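Local coordinates for putative aminopeptidase (Leishmania major, PDB 5NTH), which probably acts as a manganese-dependent M17 leucyl aminopeptidase, removing amino acids from the N-terminal end of peptides, and binds the inhibitor actinonin, at residues A[241-246]-A[331-336]; A[278-283]-A[406-411]; A[293-298]-A[350-355]; A[323-328]-A[354-359]; A[397-402]-A[498-503]. One frame throughout, in Å; residues are numbered along the deposited sequence.

Contact 1: residues A[241-246]-A[331-336]; sequences AELGVD and AFIAVV
The ring of F332 meets V245 at its edge. CG2 of V245 lies near the ring plane, 4.2 Å from F332 CZ. The two side chains reach toward each other tip to tip. One face of the ring is covered from within its own helix: CG2 of V336 sits 3.9 Å above the plane, offset toward the rim. L243 comes to the same ring obliquely, with CD1 4.4 Å from F332 CE2. CG of F332 is anti to the backbone N (chi1 177°), which carries the ring out toward V245.

L243 carries the largest share of the contact. Its CD1 branch touches three residues of one helical surface, F332, I333 and V336. L243 CD1 is 4.1 Å from V336 CG1 and 4.2 Å from I333 CG1. The side chains of L243 and V336 cross obliquely. No hydrogen bond joins the two segments; the side chains that touch are all apolar.

G244 has positive phi and ends the helical run after L243. The chain then turns into strand 246-251, and V245 points at helix 323-341 from just before that strand. Strands 275-282 and 349-361 also pack on F332, through L279, I352 and V354. This is helix-to-helix packing beside a mixed sheet, in the alpha/beta catalytic domain of the M17 aminopeptidases.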
# COMPACT_ATOMS: atom_id res chain seq x y z
N ALA A 241 -12.67 1.54 -48.59
CA ALA A 241 -13.16 1.14 -49.90
C ALA A 241 -14.66 1.38 -50.06
O ALA A 241 -15.12 1.60 -51.16
CB ALA A 241 -12.81 -0.31 -50.20
N GLU A 242 -15.43 1.36 -48.97
CA GLU A 242 -16.89 1.62 -49.06
C GLU A 242 -17.12 3.07 -49.44
O GLU A 242 -17.83 3.37 -50.41
CB GLU A 242 -17.63 1.32 -47.73
CG GLU A 242 -19.16 1.27 -47.86
CD GLU A 242 -19.92 1.69 -46.59
OE1 GLU A 242 -19.78 0.99 -45.56
OE2 GLU A 242 -20.69 2.70 -46.61
N LEU A 243 -16.50 3.95 -48.66
CA LEU A 243 -16.62 5.40 -48.81
C LEU A 243 -15.77 5.99 -49.93
O LEU A 243 -15.93 7.15 -50.25
CB LEU A 243 -16.28 6.10 -47.49
CG LEU A 243 -17.07 5.66 -46.25
CD1 LEU A 243 -16.51 6.31 -44.99
CD2 LEU A 243 -18.54 5.98 -46.38
N GLY A 244 -14.88 5.20 -50.52
CA GLY A 244 -14.13 5.63 -51.71
C GLY A 244 -13.10 6.69 -51.38
O GLY A 244 -12.99 7.68 -52.11
N VAL A 245 -12.36 6.50 -50.29
CA VAL A 245 -11.41 7.53 -49.78
C VAL A 245 -9.99 7.02 -49.85
O VAL A 245 -9.76 5.82 -49.98
CB VAL A 245 -11.75 7.99 -48.33
CG1 VAL A 245 -13.25 8.27 -48.19
CG2 VAL A 245 -11.33 6.98 -47.26
N ASP A 246 -9.03 7.94 -49.75
CA ASP A 246 -7.62 7.55 -49.77
C ASP A 246 -7.28 7.00 -48.38
O ASP A 246 -7.84 7.44 -47.37
CB ASP A 246 -6.67 8.70 -50.22
CG ASP A 246 -7.07 9.34 -51.58
OD1 ASP A 246 -7.63 8.65 -52.47
OD2 ASP A 246 -6.80 10.56 -51.76
N ALA A 331 -16.84 9.28 -36.27
CA ALA A 331 -17.18 10.64 -36.71
C ALA A 331 -16.77 10.88 -38.16
O ALA A 331 -17.58 11.36 -38.96
CB ALA A 331 -16.55 11.69 -35.83
N PHE A 332 -15.55 10.52 -38.53
CA PHE A 332 -15.15 10.57 -39.96
C PHE A 332 -16.19 9.93 -40.91
O PHE A 332 -16.55 10.50 -41.93
CB PHE A 332 -13.80 9.91 -40.17
CG PHE A 332 -13.35 9.84 -41.60
CD1 PHE A 332 -12.72 10.91 -42.20
CD2 PHE A 332 -13.46 8.66 -42.31
CE1 PHE A 332 -12.25 10.83 -43.50
CE2 PHE A 332 -13.00 8.56 -43.60
CZ PHE A 332 -12.41 9.65 -44.21
N ILE A 333 -16.70 8.76 -40.52
CA ILE A 333 -17.62 7.98 -41.34
C ILE A 333 -18.92 8.71 -41.54
O ILE A 333 -19.42 8.79 -42.66
CB ILE A 333 -17.87 6.62 -40.69
CG1 ILE A 333 -16.57 5.81 -40.81
CG2 ILE A 333 -19.06 5.89 -41.31
CD1 ILE A 333 -16.63 4.43 -40.19
N ALA A 334 -19.46 9.23 -40.44
CA ALA A 334 -20.72 9.94 -40.44
C ALA A 334 -20.64 11.25 -41.25
O ALA A 334 -21.52 11.54 -42.07
CB ALA A 334 -21.13 10.25 -39.03
N VAL A 335 -19.59 12.02 -40.99
CA VAL A 335 -19.32 13.23 -41.74
C VAL A 335 -19.21 12.94 -43.22
O VAL A 335 -19.94 13.51 -44.00
CB VAL A 335 -18.03 13.92 -41.30
CG1 VAL A 335 -17.66 15.02 -42.27
CG2 VAL A 335 -18.22 14.50 -39.91
N VAL A 336 -18.30 12.07 -43.62
CA VAL A 336 -18.23 11.69 -45.02
C VAL A 336 -19.56 11.19 -45.58
O VAL A 336 -19.88 11.47 -46.73
CB VAL A 336 -17.13 10.67 -45.27
CG1 VAL A 336 -17.28 9.99 -46.63
CG2 VAL A 336 -15.79 11.34 -45.16

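Contact 2: residues A[278-283]-A[406-411]; sequences TLRYRN and QDFVPD
One carboxylate oxygen, D407 OD1, faces two arginines, yet both salt bridges are long. The three residues form a salt-bridge network between an antiparallel strand of the catalytic-domain sheet, 275-282, and the loop that leads into strand 412-417. D407 OD1 lies over one face of the R280 guanidinium, 3.8 Å from R280 NH1. The carboxylate and guanidinium planes are 79° apart, and no N-H of R280 points at this oxygen. The attraction is therefore one of charge alone. R282 meets the same oxygen at the edge of its guanidinium, with NH1 4.0 Å from D407 OD1.

R280 and F408 run alongside each other in opposite senses, their planes 39° apart. NH2 of R280 is 3.6 Å from F408 CD1. The bend of R280 at chi3 (-45°) sets NE, which lies 3.6 Å from F408 CE1. R280 NH1 has a second acid, D246, also in a long, weak pair.

Deeper in, the contact is less charged. NE2 of Q406 is hydrogen-bonded to S353 OG, and T278 OG1 to T355 OG1. The other amide atom of Q406 faces carbon: OE1 stands 3.9 Å from R280 CD and 3.4 Å from the methyl CG2 of T278.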
# COMPACT_ATOMS: atom_id res chain seq x y z
N THR A 278 -4.43 6.18 -41.58
CA THR A 278 -5.06 7.45 -41.86
C THR A 278 -5.98 7.32 -43.06
O THR A 278 -5.57 6.83 -44.12
CB THR A 278 -4.06 8.55 -42.14
OG1 THR A 278 -3.31 8.83 -40.96
CG2 THR A 278 -4.80 9.83 -42.60
N LEU A 279 -7.22 7.79 -42.88
CA LEU A 279 -8.21 7.88 -43.94
C LEU A 279 -8.42 9.34 -44.20
O LEU A 279 -8.44 10.13 -43.25
CB LEU A 279 -9.54 7.26 -43.50
CG LEU A 279 -9.63 5.74 -43.63
CD1 LEU A 279 -8.67 5.06 -42.67
CD2 LEU A 279 -11.05 5.24 -43.41
N ARG A 280 -8.58 9.71 -45.47
CA ARG A 280 -8.81 11.11 -45.83
C ARG A 280 -9.66 11.26 -47.10
O ARG A 280 -9.50 10.51 -48.07
CB ARG A 280 -7.48 11.83 -46.01
CG ARG A 280 -6.59 11.19 -47.07
CD ARG A 280 -5.48 12.12 -47.55
NE ARG A 280 -5.98 13.49 -47.83
CZ ARG A 280 -6.21 14.05 -49.02
NH1 ARG A 280 -6.01 13.38 -50.15
NH2 ARG A 280 -6.65 15.30 -49.07
N TYR A 281 -10.55 12.26 -47.07
CA TYR A 281 -11.44 12.61 -48.18
C TYR A 281 -11.22 14.06 -48.54
O TYR A 281 -11.21 14.91 -47.64
CB TYR A 281 -12.90 12.44 -47.77
CG TYR A 281 -13.94 12.46 -48.88
CD1 TYR A 281 -13.86 11.60 -49.97
CD2 TYR A 281 -15.05 13.29 -48.79
CE1 TYR A 281 -14.86 11.59 -50.96
CE2 TYR A 281 -16.05 13.31 -49.77
CZ TYR A 281 -15.96 12.46 -50.87
OH TYR A 281 -16.96 12.47 -51.85
N ARG A 282 -11.01 14.31 -49.84
CA ARG A 282 -11.22 15.62 -50.44
C ARG A 282 -12.68 15.72 -50.85
O ARG A 282 -13.20 14.88 -51.61
CB ARG A 282 -10.35 15.89 -51.66
CG ARG A 282 -10.51 17.33 -52.27
CD ARG A 282 -9.49 17.67 -53.36
NE ARG A 282 -8.23 16.99 -53.01
CZ ARG A 282 -7.10 17.54 -52.55
NH1 ARG A 282 -6.09 16.72 -52.22
NH2 ARG A 282 -6.93 18.87 -52.44
N ASN A 283 -13.33 16.77 -50.36
CA ASN A 283 -14.73 17.04 -50.64
C ASN A 283 -14.83 17.65 -52.04
O ASN A 283 -14.28 18.74 -52.28
CB ASN A 283 -15.30 17.96 -49.57
CG ASN A 283 -16.79 18.18 -49.72
OD1 ASN A 283 -17.42 17.64 -50.64
ND2 ASN A 283 -17.36 18.97 -48.82
N GLN A 406 1.11 14.64 -44.60
CA GLN A 406 0.05 14.59 -45.59
C GLN A 406 0.32 15.59 -46.71
O GLN A 406 1.15 16.50 -46.56
CB GLN A 406 -1.27 14.86 -44.92
CG GLN A 406 -1.58 13.81 -43.86
CD GLN A 406 -3.06 13.57 -43.67
OE1 GLN A 406 -3.63 12.59 -44.20
NE2 GLN A 406 -3.70 14.46 -42.91
N ASP A 407 -0.37 15.41 -47.84
CA ASP A 407 -0.25 16.36 -48.97
C ASP A 407 -1.11 17.64 -48.88
O ASP A 407 -1.18 18.38 -49.84
CB ASP A 407 -0.34 15.65 -50.34
CG ASP A 407 -1.77 15.12 -50.72
OD1 ASP A 407 -2.85 15.57 -50.21
OD2 ASP A 407 -1.79 14.20 -51.60
N PHE A 408 -1.75 17.90 -47.73
CA PHE A 408 -2.36 19.21 -47.40
C PHE A 408 -2.01 19.55 -45.94
O PHE A 408 -1.76 18.66 -45.14
CB PHE A 408 -3.87 19.13 -47.55
CG PHE A 408 -4.56 18.33 -46.45
CD1 PHE A 408 -4.72 16.96 -46.55
CD2 PHE A 408 -5.06 18.97 -45.30
CE1 PHE A 408 -5.36 16.24 -45.53
CE2 PHE A 408 -5.68 18.25 -44.29
CZ PHE A 408 -5.84 16.88 -44.41
N VAL A 409 -2.03 20.82 -45.57
CA VAL A 409 -1.71 21.21 -44.20
C VAL A 409 -3.00 21.46 -43.49
O VAL A 409 -3.74 22.30 -43.93
CB VAL A 409 -0.93 22.54 -44.16
CG1 VAL A 409 -0.71 23.00 -42.71
CG2 VAL A 409 0.40 22.41 -44.89
N PRO A 410 -3.28 20.77 -42.37
CA PRO A 410 -4.54 21.10 -41.69
C PRO A 410 -4.64 22.54 -41.15
O PRO A 410 -3.63 23.17 -40.83
CB PRO A 410 -4.58 20.11 -40.51
CG PRO A 410 -3.58 19.08 -40.83
CD PRO A 410 -2.52 19.75 -41.63
N ASP A 411 -5.86 23.05 -41.09
CA ASP A 411 -6.14 24.30 -40.41
C ASP A 411 -6.69 24.11 -39.02
O ASP A 411 -6.86 25.08 -38.28
CB ASP A 411 -7.12 25.14 -41.22
CG ASP A 411 -6.67 25.33 -42.65
OD1 ASP A 411 -5.52 25.82 -42.88
OD2 ASP A 411 -7.48 24.97 -43.55

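Contact 3: residues A[293-298]-A[350-355]; sequences IAMVGK and ANISVT. With MN (manganese (II) ion), chain C.
I293 and N351 start a run of five backbone hydrogen bonds between two parallel strands. I293 N donates to N351 O at 2.8 Å, nearly along the C=O axis. S353 N then bonds to I293 O, M295 N to S353 O, T355 N to M295 O, and G297 N to T355 O at 3.1 Å. M295 N stands above the carbonyl plane of S353, 40° out of it. The strand axes are 4.6 Å apart and 12° from parallel.

Side chains alternate between the two faces. On one face M295 meets I352 at a slant. The bend of M295 at chi3 (-53°) places its CE 3.9 Å from I352 CD1. F332 of helix 323-341 covers this face. On the other face A294 pairs with S353, and V296 with T355. A water there donates to M295 O at 2.8 Å. Its approaches to S353 OG and T355 OG1 are short and doubtful. These two hydroxyls have further partners, Q406 and T278.

At the end of segment 293-298 the extended side chain of K298 carries NZ to a manganese ion, 2.0 Å away. D303, D321 and E390 also belong to that metal site, and K298 touches actinonin. A lysine that gives its nitrogen to a metal needs a lone pair, so K298 is probably neutral here.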
# COMPACT_ATOMS: atom_id res chain seq x y z
N ILE A 293 -9.28 19.83 -42.15
CA ILE A 293 -9.44 19.29 -40.82
C ILE A 293 -8.75 17.96 -40.67
O ILE A 293 -9.08 17.03 -41.39
CB ILE A 293 -10.92 19.20 -40.46
CG1 ILE A 293 -11.44 20.62 -40.23
CG2 ILE A 293 -11.12 18.42 -39.17
CD1 ILE A 293 -12.84 20.85 -40.67
N ALA A 294 -7.81 17.88 -39.75
CA ALA A 294 -7.20 16.61 -39.42
C ALA A 294 -7.67 16.21 -38.04
O ALA A 294 -7.86 17.04 -37.15
CB ALA A 294 -5.71 16.70 -39.47
N MET A 295 -7.90 14.91 -37.89
CA MET A 295 -8.31 14.35 -36.62
C MET A 295 -7.33 13.23 -36.23
O MET A 295 -6.78 12.56 -37.09
CB MET A 295 -9.73 13.83 -36.76
CG MET A 295 -10.78 14.93 -36.78
SD MET A 295 -12.49 14.31 -36.71
CE MET A 295 -12.51 13.13 -38.07
N VAL A 296 -7.11 13.06 -34.93
CA VAL A 296 -6.17 12.03 -34.43
C VAL A 296 -6.69 11.41 -33.14
O VAL A 296 -7.13 12.11 -32.23
CB VAL A 296 -4.77 12.60 -34.15
CG1 VAL A 296 -3.78 11.50 -33.82
CG2 VAL A 296 -4.25 13.39 -35.34
N GLY A 297 -6.59 10.09 -33.05
CA GLY A 297 -7.12 9.37 -31.91
C GLY A 297 -6.24 8.27 -31.39
O GLY A 297 -5.58 7.56 -32.17
N LYS A 298 -6.25 8.13 -30.06
CA LYS A 298 -5.52 7.08 -29.37
C LYS A 298 -6.24 5.76 -29.61
O LYS A 298 -7.35 5.56 -29.12
CB LYS A 298 -5.42 7.40 -27.86
CG LYS A 298 -4.76 6.34 -26.97
CD LYS A 298 -4.63 6.83 -25.53
CE LYS A 298 -4.69 5.70 -24.50
NZ LYS A 298 -4.01 5.93 -23.19
N ALA A 350 -12.94 21.31 -46.85
CA ALA A 350 -12.25 20.91 -48.08
C ALA A 350 -11.63 19.54 -47.98
O ALA A 350 -11.90 18.68 -48.82
CB ALA A 350 -11.18 21.94 -48.43
N ASN A 351 -10.77 19.35 -46.98
CA ASN A 351 -10.18 18.05 -46.68
C ASN A 351 -10.39 17.59 -45.27
O ASN A 351 -10.15 18.35 -44.34
CB ASN A 351 -8.68 18.12 -46.86
CG ASN A 351 -8.31 18.33 -48.28
OD1 ASN A 351 -8.43 17.41 -49.09
ND2 ASN A 351 -7.87 19.54 -48.61
N ILE A 352 -10.82 16.33 -45.11
CA ILE A 352 -10.88 15.73 -43.79
C ILE A 352 -10.03 14.48 -43.73
O ILE A 352 -10.00 13.68 -44.67
CB ILE A 352 -12.31 15.48 -43.30
CG1 ILE A 352 -12.31 15.08 -41.82
CG2 ILE A 352 -13.01 14.45 -44.16
CD1 ILE A 352 -13.64 15.28 -41.13
N SER A 353 -9.36 14.32 -42.61
CA SER A 353 -8.33 13.29 -42.41
C SER A 353 -8.61 12.67 -41.06
O SER A 353 -8.99 13.37 -40.13
CB SER A 353 -7.00 14.02 -42.43
OG SER A 353 -5.96 13.29 -41.86
N VAL A 354 -8.49 11.37 -40.94
CA VAL A 354 -8.53 10.77 -39.60
C VAL A 354 -7.37 9.82 -39.46
O VAL A 354 -7.17 8.99 -40.33
CB VAL A 354 -9.87 10.08 -39.24
CG1 VAL A 354 -10.28 9.01 -40.26
CG2 VAL A 354 -9.80 9.49 -37.82
N THR A 355 -6.61 9.98 -38.37
CA THR A 355 -5.43 9.17 -38.12
C THR A 355 -5.63 8.31 -36.86
O THR A 355 -5.84 8.80 -35.76
CB THR A 355 -4.17 10.05 -38.01
OG1 THR A 355 -3.93 10.68 -39.28
CG2 THR A 355 -2.95 9.22 -37.65
MN MN C . -3.77 4.32 -22.03
O HOH W 1 -5.49 12.57 -39.54

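Contact 4: residues A[323-328]-A[354-359]; sequences GGSAGV and VTLCLA
V328 and V354 make the tight part of this contact. Their CG2 methyls meet at 3.6 Å, and the two side chains are angled to each other. CG2 of V354 is anti to the backbone N, and it also lies 3.8 Å from V328 O. The second close point is one helical turn earlier. There S325 OG is 3.5 Å from the methyl CD2 of L356. L356 CD2 also stands 3.7 Å from S325 O, against the helix backbone.

This hydroxyl does not bond across the contact. Its hydrogen bond goes to Y232 OH of helix 229-243, which satisfies the buried oxygen.

The looser part lies between and beyond these points. V328 CG2 comes only to 4.5 Å from L356 CD2. L358 reaches the helix with CD2 alone, 4.3 Å from S325 OG. No hydrogen bond links the segments. The loose end is not a solvent side, since every touching residue is buried. L358 is also packed against T229 and Y232.

The helix runs nearly antiparallel to the strand, at 153°, with the axes 8.4 Å apart. Helix 323-341 links the parallel neighbouring strands 291-300 and 349-361 in a beta-alpha-beta crossover, and it packs back across the sheet. Its first turn also bonds to strand 291-300, through the backbones of S325 and K298. The side chain of S325 is about 6 Å from that of K298, a manganese ligand. Helix 391-404 covers the opposite face of the strand, where it touches T355 and C357, while strand 275-282 flanks V354 and L358.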
# COMPACT_ATOMS: atom_id res chain seq x y z
N GLY A 323 -10.85 4.21 -27.26
CA GLY A 323 -12.03 5.05 -27.37
C GLY A 323 -11.86 6.33 -28.16
O GLY A 323 -12.69 6.66 -28.98
N GLY A 324 -10.79 7.07 -27.89
CA GLY A 324 -10.53 8.29 -28.62
C GLY A 324 -10.47 7.99 -30.09
O GLY A 324 -11.07 8.67 -30.88
N SER A 325 -9.76 6.93 -30.41
CA SER A 325 -9.64 6.43 -31.77
C SER A 325 -11.01 6.20 -32.41
O SER A 325 -11.29 6.72 -33.47
CB SER A 325 -8.82 5.13 -31.75
OG SER A 325 -9.04 4.28 -32.85
N ALA A 326 -11.86 5.43 -31.77
CA ALA A 326 -13.12 5.06 -32.38
C ALA A 326 -14.08 6.24 -32.52
O ALA A 326 -14.75 6.34 -33.54
CB ALA A 326 -13.79 3.91 -31.63
N GLY A 327 -14.15 7.11 -31.51
CA GLY A 327 -14.89 8.36 -31.59
C GLY A 327 -14.62 9.13 -32.89
O GLY A 327 -15.53 9.33 -33.69
N VAL A 328 -13.35 9.49 -33.12
CA VAL A 328 -12.97 10.18 -34.35
C VAL A 328 -13.09 9.32 -35.62
O VAL A 328 -13.38 9.85 -36.66
CB VAL A 328 -11.55 10.81 -34.32
CG1 VAL A 328 -11.38 11.76 -33.14
CG2 VAL A 328 -10.47 9.74 -34.32
N VAL A 354 -8.49 11.37 -40.94
CA VAL A 354 -8.53 10.77 -39.60
C VAL A 354 -7.37 9.82 -39.46
O VAL A 354 -7.17 8.99 -40.33
CB VAL A 354 -9.87 10.08 -39.24
CG1 VAL A 354 -10.28 9.01 -40.26
CG2 VAL A 354 -9.80 9.49 -37.82
N THR A 355 -6.61 9.98 -38.37
CA THR A 355 -5.43 9.17 -38.12
C THR A 355 -5.63 8.31 -36.86
O THR A 355 -5.84 8.80 -35.76
CB THR A 355 -4.17 10.05 -38.01
OG1 THR A 355 -3.93 10.68 -39.28
CG2 THR A 355 -2.95 9.22 -37.65
N LEU A 356 -5.55 7.01 -37.05
CA LEU A 356 -5.66 6.08 -35.95
C LEU A 356 -4.31 5.65 -35.48
O LEU A 356 -3.54 5.05 -36.24
CB LEU A 356 -6.45 4.86 -36.38
CG LEU A 356 -7.78 5.28 -36.98
CD1 LEU A 356 -8.49 4.06 -37.53
CD2 LEU A 356 -8.61 5.99 -35.92
N CYS A 357 -4.02 5.95 -34.21
CA CYS A 357 -2.74 5.55 -33.64
C CYS A 357 -2.86 4.20 -32.97
O CYS A 357 -3.15 4.16 -31.78
CB CYS A 357 -2.26 6.58 -32.65
SG CYS A 357 -2.22 8.24 -33.34
N LEU A 358 -2.61 3.12 -33.71
CA LEU A 358 -2.92 1.76 -33.25
C LEU A 358 -1.74 1.05 -32.64
O LEU A 358 -0.68 1.08 -33.24
CB LEU A 358 -3.41 0.90 -34.40
CG LEU A 358 -4.61 1.48 -35.13
CD1 LEU A 358 -5.08 0.49 -36.17
CD2 LEU A 358 -5.73 1.81 -34.16
N ALA A 359 -1.99 0.38 -31.51
CA ALA A 359 -0.97 -0.37 -30.77
C ALA A 359 -1.56 -0.99 -29.53
O ALA A 359 -2.50 -0.43 -28.97
CB ALA A 359 0.15 0.55 -30.33

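Contact 5: residues A[397-402]-A[498-503]; sequences DGVYYA and QHLSER
The Y400 ring turns its edge to the backbone of H499. The carbonyl oxygen H499 O lies in the ring plane, 3.4 Å from Y400 CD1 and 3.2 Å from Y400 CB. CG of Y400 is anti to the backbone N (chi1 -174°), which puts CG itself 3.8 Å from H499 O. Farther along the ring, Y400 CE1 is 3.7 Å from S501 CB.

V399 and L500 lie at an angle to each other. CD2 of L500 touches V399 CB at 3.8 Å. The CG2 methyl of V399 lies against the H499 backbone, 4.1 Å from H499 C. Behind V399 are V296, L413 and D415 of the catalytic-domain sheet, on which helix 391-404 lies.

The imidazole of H499 leads away from the helix: ND1 is hydrogen-bonded to S378 OG, and the ring meets F495. S501 OG accepts from R503 N at 3.1 Å, an ST turn in the loop between helix 488-497 and strand 508-512. This loop hydrogen-bonds to T403 and Q406, through S501 N and the R503 guanidinium.

No hydrogen bond joins the two segments. They meet mainly by van der Waals contact, perhaps with a weak polar attraction of H499 O to the ring edge.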
# COMPACT_ATOMS: atom_id res chain seq x y z
N ASP A 397 3.42 10.82 -32.46
CA ASP A 397 3.73 10.47 -33.86
C ASP A 397 2.48 10.68 -34.74
O ASP A 397 2.59 10.98 -35.92
CB ASP A 397 4.29 9.04 -33.99
CG ASP A 397 5.78 8.94 -33.64
OD1 ASP A 397 6.51 9.94 -33.68
OD2 ASP A 397 6.27 7.84 -33.35
N GLY A 398 1.30 10.53 -34.16
CA GLY A 398 0.07 10.68 -34.92
C GLY A 398 -0.14 12.09 -35.40
O GLY A 398 -0.49 12.32 -36.57
N VAL A 399 0.03 13.04 -34.50
CA VAL A 399 -0.23 14.40 -34.85
C VAL A 399 0.85 14.90 -35.82
O VAL A 399 0.52 15.63 -36.76
CB VAL A 399 -0.42 15.31 -33.63
CG1 VAL A 399 -1.62 14.84 -32.83
CG2 VAL A 399 0.85 15.39 -32.77
N TYR A 400 2.09 14.46 -35.65
CA TYR A 400 3.13 14.83 -36.60
C TYR A 400 2.79 14.31 -37.99
O TYR A 400 2.80 15.05 -38.96
CB TYR A 400 4.53 14.38 -36.18
CG TYR A 400 5.54 14.95 -37.14
CD1 TYR A 400 6.05 16.25 -36.99
CD2 TYR A 400 5.89 14.24 -38.29
CE1 TYR A 400 6.94 16.79 -37.93
CE2 TYR A 400 6.77 14.76 -39.24
CZ TYR A 400 7.29 16.04 -39.06
OH TYR A 400 8.14 16.54 -40.00
N TYR A 401 2.47 13.04 -38.11
CA TYR A 401 1.99 12.53 -39.40
C TYR A 401 0.90 13.39 -40.03
O TYR A 401 0.93 13.67 -41.21
CB TYR A 401 1.41 11.13 -39.29
CG TYR A 401 0.95 10.66 -40.66
CD1 TYR A 401 1.86 10.08 -41.51
CD2 TYR A 401 -0.36 10.88 -41.12
CE1 TYR A 401 1.50 9.68 -42.79
CE2 TYR A 401 -0.74 10.48 -42.40
CZ TYR A 401 0.21 9.87 -43.24
OH TYR A 401 -0.08 9.46 -44.53
N ALA A 402 -0.09 13.76 -39.24
CA ALA A 402 -1.28 14.42 -39.75
C ALA A 402 -0.97 15.86 -40.11
O ALA A 402 -1.56 16.39 -41.05
CB ALA A 402 -2.39 14.37 -38.74
N GLN A 498 3.65 19.23 -28.46
CA GLN A 498 5.02 19.51 -28.88
C GLN A 498 5.41 18.81 -30.16
O GLN A 498 6.42 19.16 -30.72
CB GLN A 498 6.02 19.12 -27.81
CG GLN A 498 5.79 19.72 -26.44
CD GLN A 498 5.37 21.18 -26.50
OE1 GLN A 498 4.19 21.49 -26.34
NE2 GLN A 498 6.32 22.06 -26.75
N HIS A 499 4.63 17.84 -30.62
CA HIS A 499 5.02 17.04 -31.79
C HIS A 499 4.33 17.49 -33.05
O HIS A 499 4.46 16.86 -34.09
CB HIS A 499 4.87 15.54 -31.46
CG HIS A 499 5.74 15.14 -30.30
ND1 HIS A 499 7.10 14.95 -30.42
CD2 HIS A 499 5.47 15.05 -28.97
CE1 HIS A 499 7.62 14.72 -29.23
NE2 HIS A 499 6.66 14.77 -28.33
N LEU A 500 3.62 18.62 -32.97
CA LEU A 500 2.97 19.19 -34.14
C LEU A 500 4.05 19.78 -35.00
O LEU A 500 4.83 20.60 -34.52
CB LEU A 500 1.98 20.30 -33.80
CG LEU A 500 0.89 19.99 -32.79
CD1 LEU A 500 0.28 21.28 -32.27
CD2 LEU A 500 -0.17 19.08 -33.37
N SER A 501 4.08 19.36 -36.26
CA SER A 501 4.91 19.99 -37.24
C SER A 501 4.82 21.52 -37.20
O SER A 501 3.76 22.10 -36.99
CB SER A 501 4.52 19.52 -38.63
OG SER A 501 5.03 20.42 -39.59
N GLU A 502 5.98 22.16 -37.39
CA GLU A 502 6.08 23.61 -37.32
C GLU A 502 5.35 24.28 -38.47
O GLU A 502 4.99 25.42 -38.36
CB GLU A 502 7.55 24.06 -37.24
CG GLU A 502 8.19 23.72 -35.89
CD GLU A 502 9.57 24.36 -35.66
OE1 GLU A 502 9.80 25.54 -36.10
OE2 GLU A 502 10.43 23.69 -35.00
N ARG A 503 5.06 23.56 -39.55
CA ARG A 503 4.27 24.10 -40.65
C ARG A 503 2.78 24.30 -40.31
O ARG A 503 2.08 25.03 -41.00
CB ARG A 503 4.41 23.23 -41.91
CG ARG A 503 3.48 22.07 -42.05
CD ARG A 503 3.68 21.40 -43.39
NE ARG A 503 2.88 20.19 -43.55
CZ ARG A 503 2.87 19.41 -44.64
NH1 ARG A 503 3.60 19.71 -45.70
NH2 ARG A 503 2.12 18.30 -44.68

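Overall arrangement
From the N terminus, helix 229-243 and the turn into strand 246-251 come first. Contact 1 closes the loop from there to helix 323-341. Contact 2 opens within that loop and closes later, at 406-411, so the two cross. Contact 1 also crosses contacts 3 and 4. Contacts 3 and 4 both lie within the span of contact 2 and end on strand 349-361, sharing V354 and T355. Contact 5 opens at 397-402, before contact 2 closes, and crosses it. Contact 3 joins two central strands. Contacts 1 and 4 set helix 323-341 against helix 229-243 and the sheet. Contacts 2 and 5 tie the loops at 406-411 and 498-503 to strand 275-282 and helix 391-404.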